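Local coordinates for protein pyridoxamine 5-phosphate-dependent dehydrase (Escherichia coli, PDB 2R0T) that removes the C3'-hydroxyl group from GDP-4-keto-6-deoxy-D-mannose by a pyridoxal phosphate-dependent transamination-deoxygenation, a step toward the L-colitose of the lipopolysaccharide O-antigen, at residues V88-T93 against E331-V336; T134-G139 against L158-C163; N162-G167 against Y188-A193. The protein carries 1 engineered substitution. All coordinates share one frame; numbering follows the deposited sequence.

Along the chain the segments run 88-93, 134-139, 158-163 (overlapping 162-167), 188-193 and 331-336, so contact 1 brackets the other two, and contacts 2 and 3 share Asn162 and Cys163. The centre of contact 1 lies about 13 Å from those of contacts 2 and 3, which are about 11 Å apart. All but segment 331-336, from the loop after helix 318-327, end or follow strands of the mixed central sheet: 88-93 comes after 82-86, contact 2 joins 129-135 to 157-161, and contact 3 joins the loops after 157-161 and 181-185. All reach the cofactor-glutamate adduct PGU: contact 2 at the pyridine nitrogen, contact 3 at C4A, contact 1 at the ring and glutamate part.

Contact 1 of 3, residues V88-T93 against E331-V336; sequences VSWSTT and ECRPIV. With PGU (N-({3-hydroxy-2-methyl-5-[(phosphonooxy)methyl]pyridin-4-yl}methyl)-L-glutamic acid), chain C.
The CG1 methyl of Val336 is pressed against the backbone where Ser89 passes into Trp90, 3.5 Å from Ser89 C and 3.7 Å from Trp90 N. That amide nitrogen is buried with no polar partner in the model, a cost of the apolar contact; the short branched valine suits a spot so close to the backbone. Beside it, Val88 CG1 meets Val336 CB at 4.1 Å, the two valines lying aslant. Trp90 has its CG anti to its own backbone N (chi1 -168°), laying one face of the indole along the adduct: PGU CB rests over the rim of that face, 3.6 Å from Trp90 CE2. Segment 88-93 leaves the central sheet after strand 82-86 and leads into helix 91-99, and the tryptophan stands at that turn as a wall of the pocket. From the other segment Arg333 brings its guanidinium obliquely up to the indole, Trp90 CZ3 to Arg333 NH2 being 4.4 Å. The flat group is held by a 2.8 Å bond from Arg333 NH2 to Val336 O, which lies almost in the guanidinium plane, although the donor stands above the plane of that carbonyl. Arg333 NH1 gives a weak 3.3 Å bond to PGU O, as befits an arginine facing an alpha-carboxylate. Over the rim of the other indole face lies Ser91 OG, and Phe244 of the second subunit meets the ring edge-to-face.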
loop_
_atom_site.group_PDB
_atom_site.type_symbol
_atom_site.label_atom_id
_atom_site.label_comp_id
_atom_site.label_asym_id
_atom_site.label_seq_id
_atom_site.Cartn_x
_atom_site.Cartn_y
_atom_site.Cartn_z
ATOM N N VAL A 88 15.361 13.409 -12.249
ATOM C CA VAL A 88 14.723 14.180 -11.187
ATOM C C VAL A 88 13.242 13.820 -11.050
ATOM O O VAL A 88 12.490 13.962 -12.022
ATOM C CB VAL A 88 14.833 15.706 -11.433
ATOM C CG1 VAL A 88 14.198 16.500 -10.278
ATOM C CG2 VAL A 88 16.308 16.104 -11.568
ATOM N N SER A 89 12.870 13.327 -9.866
ATOM C CA SER A 89 11.486 12.967 -9.531
ATOM C C SER A 89 11.515 12.492 -8.092
ATOM O O SER A 89 12.595 12.378 -7.516
ATOM C CB SER A 89 11.027 11.796 -10.418
ATOM O OG SER A 89 9.624 11.650 -10.317
ATOM N N TRP A 90 10.331 12.166 -7.567
ATOM C CA TRP A 90 10.175 11.525 -6.265
ATOM C C TRP A 90 10.695 10.059 -6.293
ATOM O O TRP A 90 10.714 9.319 -7.329
ATOM C CB TRP A 90 8.696 11.517 -5.859
ATOM C CG TRP A 90 8.525 11.128 -4.428
ATOM C CD1 TRP A 90 7.880 10.034 -3.918
ATOM C CD2 TRP A 90 9.068 11.828 -3.323
ATOM N NE1 TRP A 90 7.973 10.030 -2.531
ATOM C CE2 TRP A 90 8.699 11.132 -2.160
ATOM C CE3 TRP A 90 9.811 13.006 -3.209
ATOM C CZ2 TRP A 90 9.108 11.539 -0.912
ATOM C CZ3 TRP A 90 10.136 13.459 -1.970
ATOM C CH2 TRP A 90 9.807 12.716 -0.829
ATOM N N SER A 91 11.201 9.644 -5.144
ATOM C CA SER A 91 11.713 8.302 -5.056
ATOM C C SER A 91 10.771 7.201 -5.598
ATOM O O SER A 91 11.209 6.230 -6.221
ATOM C CB SER A 91 12.117 8.002 -3.592
ATOM O OG SER A 91 10.997 7.934 -2.717
ATOM N N THR A 92 9.486 7.306 -5.246
ATOM C CA THR A 92 8.600 6.198 -5.531
ATOM C C THR A 92 8.215 6.200 -6.969
ATOM O O THR A 92 7.369 5.446 -7.351
ATOM C CB THR A 92 7.339 6.114 -4.668
ATOM O OG1 THR A 92 6.564 7.303 -4.855
ATOM C CG2 THR A 92 7.654 5.898 -3.200
ATOM N N THR A 93 8.804 7.059 -7.781
ATOM C CA THR A 93 8.578 6.933 -9.222
ATOM C C THR A 93 9.523 5.781 -9.629
ATOM O O THR A 93 9.262 5.019 -10.539
ATOM C CB THR A 93 9.205 8.146 -9.916
ATOM O OG1 THR A 93 8.473 9.302 -9.541
ATOM C CG2 THR A 93 9.192 7.980 -11.406
ATOM N N GLU A 331 9.501 29.247 3.754
ATOM C CA GLU A 331 10.004 27.874 3.705
ATOM C C GLU A 331 10.398 27.509 2.271
ATOM O O GLU A 331 9.787 27.965 1.313
ATOM C CB GLU A 331 8.934 26.886 4.149
ATOM C CG GLU A 331 8.112 27.245 5.355
ATOM C CD GLU A 331 6.971 26.249 5.514
ATOM O OE1 GLU A 331 7.174 25.100 5.079
ATOM O OE2 GLU A 331 5.884 26.585 6.039
ATOM N N CYS A 332 11.442 26.695 2.126
ATOM C CA CYS A 332 11.903 26.246 0.809
ATOM C C CYS A 332 12.489 24.853 0.952
ATOM O O CYS A 332 12.675 24.342 2.051
ATOM C CB CYS A 332 12.990 27.167 0.256
ATOM S SG CYS A 332 14.434 27.250 1.356
ATOM N N ARG A 333 12.778 24.224 -0.166
ATOM C CA ARG A 333 13.355 22.890 -0.126
ATOM C C ARG A 333 14.059 22.712 -1.468
ATOM O O ARG A 333 14.042 23.602 -2.330
ATOM C CB ARG A 333 12.235 21.881 0.011
ATOM C CG ARG A 333 11.193 22.179 -1.068
ATOM C CD ARG A 333 10.022 21.227 -1.044
ATOM N NE ARG A 333 10.417 20.007 -1.759
ATOM C CZ ARG A 333 9.710 18.880 -1.855
ATOM N NH1 ARG A 333 8.553 18.753 -1.224
ATOM N NH2 ARG A 333 10.177 17.851 -2.556
ATOM N N PRO A 334 14.715 21.578 -1.640
ATOM C CA PRO A 334 15.370 21.328 -2.919
ATOM C C PRO A 334 14.277 21.182 -3.983
ATOM O O PRO A 334 13.105 21.077 -3.671
ATOM C CB PRO A 334 16.032 19.949 -2.734
ATOM C CG PRO A 334 15.499 19.376 -1.498
ATOM C CD PRO A 334 15.082 20.561 -0.640
ATOM N N ILE A 335 14.638 21.112 -5.253
ATOM C CA ILE A 335 13.602 20.961 -6.238
ATOM C C ILE A 335 13.317 19.484 -6.244
ATOM O O ILE A 335 14.187 18.700 -6.651
ATOM C CB ILE A 335 14.075 21.439 -7.642
ATOM C CG1 ILE A 335 14.155 22.964 -7.666
ATOM C CG2 ILE A 335 13.129 20.958 -8.744
ATOM C CD1 ILE A 335 15.017 23.502 -8.760
ATOM N N VAL A 336 12.074 19.136 -5.886
ATOM C CA VAL A 336 11.615 17.744 -5.828
ATOM C C VAL A 336 12.620 17.093 -4.896
ATOM O O VAL A 336 12.693 17.490 -3.757
ATOM C CB VAL A 336 11.592 17.039 -7.207
ATOM C CG1 VAL A 336 10.924 15.730 -6.993
ATOM C CG2 VAL A 336 10.767 17.890 -8.139
HETATM N N1 PGU C . 5.293 10.803 -7.745
HETATM C C2 PGU C . 5.614 12.076 -7.784
HETATM C C2A PGU C . 6.263 12.575 -9.048
HETATM C C3 PGU C . 5.359 12.922 -6.670
HETATM O O3 PGU C . 5.671 14.235 -6.672
HETATM C C4 PGU C . 4.803 12.390 -5.492
HETATM C C4A PGU C . 4.585 13.265 -4.279
HETATM C C5 PGU C . 4.536 11.001 -5.491
HETATM C C6 PGU C . 4.763 10.254 -6.639
HETATM C C5A PGU C . 4.031 10.313 -4.254
HETATM O O4P PGU C . 2.658 10.387 -4.174
HETATM P P PGU C . 2.220 10.157 -2.683
HETATM O O1P PGU C . 0.630 10.313 -2.690
HETATM O O2P PGU C . 2.880 11.249 -1.758
HETATM O O3P PGU C . 2.753 8.778 -2.162
HETATM N N PGU C . 5.884 13.595 -3.647
HETATM C CA PGU C . 5.709 14.268 -2.318
HETATM C CB PGU C . 5.928 13.223 -1.202
HETATM C CG PGU C . 5.045 13.585 -0.027
HETATM C CD PGU C . 4.742 12.341 0.789
HETATM O OE1 PGU C . 5.182 12.267 1.983
HETATM O OE2 PGU C . 4.027 11.372 0.277
HETATM C C PGU C . 6.771 15.386 -2.162
HETATM O O PGU C . 7.094 15.798 -0.991
HETATM O OXT PGU C . 7.358 15.880 -3.202
#

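Contact 2 of 3, residues T134-G139 against L158-C163; sequences TVNLLG and LLEDNC. With PGU (N-({3-hydroxy-2-methyl-5-[(phosphonooxy)methyl]pyridin-4-yl}methyl)-L-glutamic acid), chain C.
Strands 129-135 and 157-161, joined through helix 144-151 in a beta-alpha-beta unit, lie parallel and adjacent in the central sheet. Backbone bonds join them: Thr134 N to Leu159 O at 2.9 Å, Asp161 N to Thr134 O at 2.7 Å, and Asn136 N to Asp161 O at 3.1 Å. Leu159 O is gripped twice, because Thr134 OG1, placed between its own backbone N and carbonyl carbon (chi1 64°), reaches it as well. Thr134 and Glu160 share the sheet face covered by helix 144-151, side by side. Where the strands run out, the amide of Asn136 serves both neighbours. Its ND2 donates to Glu160 OE1 at 3.0 Å, on the anti lone pair, and to Asn162 OD1 at 2.6 Å, from above that carbonyl's plane; the two amide planes stand 79° apart. Glu160 OE1 also accepts from Gly176 N and its OE2 from Gly179 N, so both oxygens of this buried carboxylate are satisfied. Water 1 bridges Asn136 O and Asp161 O. On the opposite face Val135 lies alongside Asp161, whose OD1 takes Cys163 N at 2.8 Å in an Asx turn while its OD2 sits 2.6 Å from PGU N1 and is also hydrogen-bonded to Thr93 OG1 and Asn62 ND2. An aspartate facing the pyridine nitrogen from the C-terminal end of a parallel strand is the mark of fold-type I, aspartate aminotransferase-like enzymes.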
loop_
_atom_site.group_PDB
_atom_site.type_symbol
_atom_site.label_atom_id
_atom_site.label_comp_id
_atom_site.label_asym_id
_atom_site.label_seq_id
_atom_site.Cartn_x
_atom_site.Cartn_y
_atom_site.Cartn_z
ATOM N N THR A 134 7.491 9.128 -18.158
ATOM C CA THR A 134 7.770 10.547 -17.967
ATOM C C THR A 134 7.111 11.025 -16.648
ATOM O O THR A 134 6.162 10.410 -16.091
ATOM C CB THR A 134 7.178 11.405 -19.123
ATOM O OG1 THR A 134 5.750 11.303 -19.107
ATOM C CG2 THR A 134 7.631 10.891 -20.460
ATOM N N VAL A 135 7.613 12.168 -16.188
ATOM C CA VAL A 135 7.082 12.752 -14.972
ATOM C C VAL A 135 6.779 14.196 -15.358
ATOM O O VAL A 135 7.659 14.805 -15.939
ATOM C CB VAL A 135 8.190 12.712 -13.889
ATOM C CG1 VAL A 135 7.776 13.465 -12.628
ATOM C CG2 VAL A 135 8.562 11.267 -13.527
ATOM N N ASN A 136 5.569 14.739 -15.137
ATOM C CA ASN A 136 5.363 16.148 -15.436
ATOM C C ASN A 136 5.813 16.861 -14.195
ATOM O O ASN A 136 5.223 16.670 -13.152
ATOM C CB ASN A 136 3.900 16.360 -15.741
ATOM C CG ASN A 136 3.517 15.519 -16.898
ATOM O OD1 ASN A 136 4.198 15.598 -17.929
ATOM N ND2 ASN A 136 2.572 14.617 -16.720
ATOM N N LEU A 137 6.934 17.564 -14.291
ATOM C CA LEU A 137 7.510 18.200 -13.113
ATOM C C LEU A 137 6.977 19.560 -12.679
ATOM O O LEU A 137 6.938 20.499 -13.461
ATOM C CB LEU A 137 9.051 18.183 -13.150
ATOM C CG LEU A 137 9.760 17.950 -11.782
ATOM C CD1 LEU A 137 9.874 16.500 -11.414
ATOM C CD2 LEU A 137 11.180 18.566 -11.716
ATOM N N LEU A 138 6.570 19.620 -11.415
ATOM C CA LEU A 138 6.100 20.820 -10.738
ATOM C C LEU A 138 4.893 21.468 -11.364
ATOM O O LEU A 138 4.674 22.667 -11.144
ATOM C CB LEU A 138 7.226 21.868 -10.659
ATOM C CG LEU A 138 8.505 21.358 -9.983
ATOM C CD1 LEU A 138 9.543 22.407 -9.861
ATOM C CD2 LEU A 138 8.308 20.794 -8.602
ATOM N N GLY A 139 4.138 20.691 -12.146
ATOM C CA GLY A 139 2.917 21.165 -12.782
ATOM C C GLY A 139 3.102 21.362 -14.277
ATOM O O GLY A 139 2.151 21.639 -14.997
ATOM N N LEU A 158 4.230 4.498 -23.342
ATOM C CA LEU A 158 4.430 5.790 -22.716
ATOM C C LEU A 158 3.646 5.826 -21.391
ATOM O O LEU A 158 2.496 5.430 -21.324
ATOM C CB LEU A 158 4.007 6.907 -23.663
ATOM C CG LEU A 158 4.066 8.247 -22.939
ATOM C CD1 LEU A 158 5.512 8.671 -22.747
ATOM C CD2 LEU A 158 3.312 9.237 -23.751
ATOM N N LEU A 159 4.282 6.296 -20.334
ATOM C CA LEU A 159 3.613 6.275 -19.045
ATOM C C LEU A 159 3.828 7.637 -18.451
ATOM O O LEU A 159 4.787 8.281 -18.824
ATOM C CB LEU A 159 4.335 5.281 -18.142
ATOM C CG LEU A 159 4.221 3.822 -18.555
ATOM C CD1 LEU A 159 4.875 2.966 -17.517
ATOM C CD2 LEU A 159 2.790 3.439 -18.518
ATOM N N GLU A 160 2.963 8.078 -17.540
ATOM C CA GLU A 160 3.171 9.363 -16.887
ATOM C C GLU A 160 3.009 9.269 -15.388
ATOM O O GLU A 160 1.937 8.836 -14.928
ATOM C CB GLU A 160 2.105 10.410 -17.301
ATOM C CG GLU A 160 2.074 10.800 -18.796
ATOM C CD GLU A 160 0.927 11.760 -19.107
ATOM O OE1 GLU A 160 1.021 12.948 -18.676
ATOM O OE2 GLU A 160 -0.087 11.319 -19.714
ATOM N N ASP A 161 4.001 9.781 -14.644
ATOM C CA ASP A 161 3.803 10.058 -13.213
ATOM C C ASP A 161 3.353 11.563 -13.210
ATOM O O ASP A 161 4.108 12.499 -13.557
ATOM C CB ASP A 161 5.053 9.854 -12.376
ATOM C CG ASP A 161 4.848 10.259 -10.925
ATOM O OD1 ASP A 161 3.866 10.931 -10.546
ATOM O OD2 ASP A 161 5.747 9.933 -10.144
ATOM N N ASN A 162 2.072 11.779 -12.929
ATOM C CA ASN A 162 1.502 13.123 -12.930
ATOM C C ASN A 162 1.187 13.509 -11.496
ATOM O O ASN A 162 0.189 14.183 -11.235
ATOM C CB ASN A 162 0.208 13.148 -13.754
ATOM C CG ASN A 162 -0.070 14.494 -14.293
ATOM O OD1 ASN A 162 0.830 15.158 -14.820
ATOM N ND2 ASN A 162 -1.316 14.958 -14.103
ATOM N N CYS A 163 1.964 13.011 -10.548
ATOM C CA CYS A 163 1.610 13.310 -9.159
ATOM C C CYS A 163 1.741 14.755 -8.713
ATOM O O CYS A 163 1.219 15.155 -7.664
ATOM C CB CYS A 163 2.363 12.364 -8.236
ATOM S SG CYS A 163 1.646 10.696 -8.400
HETATM N N1 PGU C . 5.293 10.803 -7.745
HETATM C C2 PGU C . 5.614 12.076 -7.784
HETATM C C2A PGU C . 6.263 12.575 -9.048
HETATM C C3 PGU C . 5.359 12.922 -6.670
HETATM O O3 PGU C . 5.671 14.235 -6.672
HETATM C C4 PGU C . 4.803 12.390 -5.492
HETATM C C4A PGU C . 4.585 13.265 -4.279
HETATM C C5 PGU C . 4.536 11.001 -5.491
HETATM C C6 PGU C . 4.763 10.254 -6.639
HETATM C C5A PGU C . 4.031 10.313 -4.254
HETATM O O4P PGU C . 2.658 10.387 -4.174
HETATM P P PGU C . 2.220 10.157 -2.683
HETATM O O1P PGU C . 0.630 10.313 -2.690
HETATM O O2P PGU C . 2.880 11.249 -1.758
HETATM O O3P PGU C . 2.753 8.778 -2.162
HETATM N N PGU C . 5.884 13.595 -3.647
HETATM C CA PGU C . 5.709 14.268 -2.318
HETATM C CB PGU C . 5.928 13.223 -1.202
HETATM C CG PGU C . 5.045 13.585 -0.027
HETATM C CD PGU C . 4.742 12.341 0.789
HETATM O OE1 PGU C . 5.182 12.267 1.983
HETATM O OE2 PGU C . 4.027 11.372 0.277
HETATM C C PGU C . 6.771 15.386 -2.162
HETATM O O PGU C . 7.094 15.798 -0.991
HETATM O OXT PGU C . 7.358 15.880 -3.202
HETATM O O HOH W 1 4.258 14.643 -11.797
#

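Contact 3 of 3, residues N162-G167 against Y188-A193; sequences NCESMG and YSKHIA. Engineered in segment 188-193: Lys190 (natural residue His). With PGU (N-({3-hydroxy-2-methyl-5-[(phosphonooxy)methyl]pyridin-4-yl}methyl)-L-glutamic acid), chain C.
This contact lies in the cofactor pocket, where this variant is covalently joined to the adduct; the loops after strands 157-161 and 181-185 build it. Lys190, an engineered residue in place of the natural histidine, is bonded through NZ to PGU C4A (1.5 Å), and since C4A also carries the glutamate nitrogen, the adduct is a trapped geminal diamine. The lysine's aliphatic part passes the backbone of the other loop, its CD lying 3.1 Å from Cys163 O. Glu164 OE2 approaches PGU O3 at 2.6 Å, while Glu164 OE1 accepts from Leu138 N. The imidazole of His191 meets two carbonyls from different directions: Met166 O over the centre of one face, Glu164 O at its edge, 3.1 Å from His191 CE1. Water 2 links His191 ND1 (2.9 Å) with Cys163 O (2.8 Å), and NE2 donates to Ser302 O, so both ring nitrogens find partners. Unbranched Met166 bends at its last torsion (chi3 -63°) and touches Ile192 CG1 with SD at 3.9 Å, the two chains crossing at about a right angle. Beyond them, helix 34-47 packs on Met166 and Ile192, helix 255-286 on His191 and Ile192, and strand 181-185 on Cys163, Met166 and Lys190.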
loop_
_atom_site.group_PDB
_atom_site.type_symbol
_atom_site.label_atom_id
_atom_site.label_comp_id
_atom_site.label_asym_id
_atom_site.label_seq_id
_atom_site.Cartn_x
_atom_site.Cartn_y
_atom_site.Cartn_z
ATOM N N ASN A 162 2.072 11.779 -12.929
ATOM C CA ASN A 162 1.502 13.123 -12.930
ATOM C C ASN A 162 1.187 13.509 -11.496
ATOM O O ASN A 162 0.189 14.183 -11.235
ATOM C CB ASN A 162 0.208 13.148 -13.754
ATOM C CG ASN A 162 -0.070 14.494 -14.293
ATOM O OD1 ASN A 162 0.830 15.158 -14.820
ATOM N ND2 ASN A 162 -1.316 14.958 -14.103
ATOM N N CYS A 163 1.964 13.011 -10.548
ATOM C CA CYS A 163 1.610 13.310 -9.159
ATOM C C CYS A 163 1.741 14.755 -8.713
ATOM O O CYS A 163 1.219 15.155 -7.664
ATOM C CB CYS A 163 2.363 12.364 -8.236
ATOM S SG CYS A 163 1.646 10.696 -8.400
ATOM N N GLU A 164 2.501 15.518 -9.488
ATOM C CA GLU A 164 2.737 16.968 -9.229
ATOM C C GLU A 164 2.045 17.931 -10.192
ATOM O O GLU A 164 2.197 19.153 -10.071
ATOM C CB GLU A 164 4.255 17.282 -9.263
ATOM C CG GLU A 164 5.053 16.421 -8.312
ATOM C CD GLU A 164 6.552 16.750 -8.256
ATOM O OE1 GLU A 164 7.031 17.547 -9.092
ATOM O OE2 GLU A 164 7.239 16.199 -7.366
ATOM N N SER A 165 1.412 17.373 -11.222
ATOM C CA SER A 165 0.836 18.176 -12.304
ATOM C C SER A 165 -0.653 17.992 -12.554
ATOM O O SER A 165 -1.118 18.118 -13.681
ATOM C CB SER A 165 1.657 17.919 -13.565
ATOM O OG SER A 165 2.956 18.477 -13.309
ATOM N N MET A 166 -1.422 17.701 -11.510
ATOM C CA MET A 166 -2.862 17.554 -11.697
ATOM C C MET A 166 -3.379 18.859 -12.291
ATOM O O MET A 166 -3.041 19.954 -11.838
ATOM C CB MET A 166 -3.528 17.377 -10.342
ATOM C CG MET A 166 -5.030 17.495 -10.421
ATOM S SD MET A 166 -5.841 16.816 -8.969
ATOM C CE MET A 166 -5.397 15.054 -8.984
ATOM N N GLY A 167 -4.199 18.771 -13.314
ATOM C CA GLY A 167 -4.686 20.024 -13.897
ATOM C C GLY A 167 -3.876 20.589 -15.085
ATOM O O GLY A 167 -4.425 21.328 -15.905
ATOM N N TYR A 188 -1.886 15.316 1.096
ATOM C CA TYR A 188 -2.043 16.595 1.751
ATOM C C TYR A 188 -1.476 17.801 0.979
ATOM O O TYR A 188 -2.191 18.760 0.691
ATOM C CB TYR A 188 -1.557 16.456 3.224
ATOM C CG TYR A 188 -1.708 17.734 3.993
ATOM C CD1 TYR A 188 -2.957 18.170 4.468
ATOM C CD2 TYR A 188 -0.618 18.583 4.093
ATOM C CE1 TYR A 188 -3.104 19.412 5.087
ATOM C CE2 TYR A 188 -0.757 19.835 4.671
ATOM C CZ TYR A 188 -1.997 20.255 5.165
ATOM O OH TYR A 188 -2.106 21.495 5.756
ATOM N N SER A 189 -0.200 17.721 0.602
ATOM C CA SER A 189 0.534 18.819 -0.061
ATOM C C SER A 189 0.325 19.060 -1.544
ATOM O O SER A 189 0.822 20.073 -2.095
ATOM C CB SER A 189 2.019 18.604 0.177
ATOM O OG SER A 189 2.450 17.400 -0.444
ATOM N N LYS A 190 -0.447 18.187 -2.216
ATOM C CA LYS A 190 -0.764 18.236 -3.652
ATOM C C LYS A 190 -1.891 19.234 -4.152
ATOM O O LYS A 190 -2.228 20.192 -3.435
ATOM C CB LYS A 190 -0.586 16.823 -4.283
ATOM C CG LYS A 190 0.750 16.302 -3.783
ATOM C CD LYS A 190 1.488 15.276 -4.616
ATOM C CE LYS A 190 2.578 14.561 -3.816
ATOM N NZ LYS A 190 3.828 14.485 -4.614
ATOM N N HIS A 191 -2.342 19.189 -5.410
ATOM C CA HIS A 191 -3.349 20.147 -5.932
ATOM C C HIS A 191 -4.672 19.982 -5.185
ATOM O O HIS A 191 -5.452 20.917 -5.024
ATOM C CB HIS A 191 -3.475 20.108 -7.477
ATOM C CG HIS A 191 -2.311 20.705 -8.208
ATOM N ND1 HIS A 191 -1.138 20.022 -8.453
ATOM C CD2 HIS A 191 -2.146 21.928 -8.766
ATOM C CE1 HIS A 191 -0.315 20.785 -9.155
ATOM N NE2 HIS A 191 -0.895 21.951 -9.340
ATOM N N ILE A 192 -4.881 18.799 -4.631
ATOM C CA ILE A 192 -6.079 18.605 -3.822
ATOM C C ILE A 192 -5.610 17.582 -2.805
ATOM O O ILE A 192 -4.528 16.983 -2.949
ATOM C CB ILE A 192 -7.293 18.004 -4.582
ATOM C CG1 ILE A 192 -6.967 16.655 -5.245
ATOM C CG2 ILE A 192 -7.934 18.998 -5.546
ATOM C CD1 ILE A 192 -8.240 15.853 -5.633
ATOM N N ALA A 193 -6.427 17.354 -1.786
ATOM C CA ALA A 193 -6.040 16.401 -0.738
ATOM C C ALA A 193 -7.198 15.636 -0.124
ATOM O O ALA A 193 -8.212 16.213 0.280
ATOM C CB ALA A 193 -5.242 17.106 0.357
HETATM N N1 PGU C . 5.293 10.803 -7.745
HETATM C C2 PGU C . 5.614 12.076 -7.784
HETATM C C2A PGU C . 6.263 12.575 -9.048
HETATM C C3 PGU C . 5.359 12.922 -6.670
HETATM O O3 PGU C . 5.671 14.235 -6.672
HETATM C C4 PGU C . 4.803 12.390 -5.492
HETATM C C4A PGU C . 4.585 13.265 -4.279
HETATM C C5 PGU C . 4.536 11.001 -5.491
HETATM C C6 PGU C . 4.763 10.254 -6.639
HETATM C C5A PGU C . 4.031 10.313 -4.254
HETATM O O4P PGU C . 2.658 10.387 -4.174
HETATM P P PGU C . 2.220 10.157 -2.683
HETATM O O1P PGU C . 0.630 10.313 -2.690
HETATM O O2P PGU C . 2.880 11.249 -1.758
HETATM O O3P PGU C . 2.753 8.778 -2.162
HETATM N N PGU C . 5.884 13.595 -3.647
HETATM C CA PGU C . 5.709 14.268 -2.318
HETATM C CB PGU C . 5.928 13.223 -1.202
HETATM C CG PGU C . 5.045 13.585 -0.027
HETATM C CD PGU C . 4.742 12.341 0.789
HETATM O OE1 PGU C . 5.182 12.267 1.983
HETATM O OE2 PGU C . 4.027 11.372 0.277
HETATM C C PGU C . 6.771 15.386 -2.162
HETATM O O PGU C . 7.094 15.798 -0.991
HETATM O OXT PGU C . 7.358 15.880 -3.202
HETATM O O HOH W 2 -0.619 17.221 -8.193
#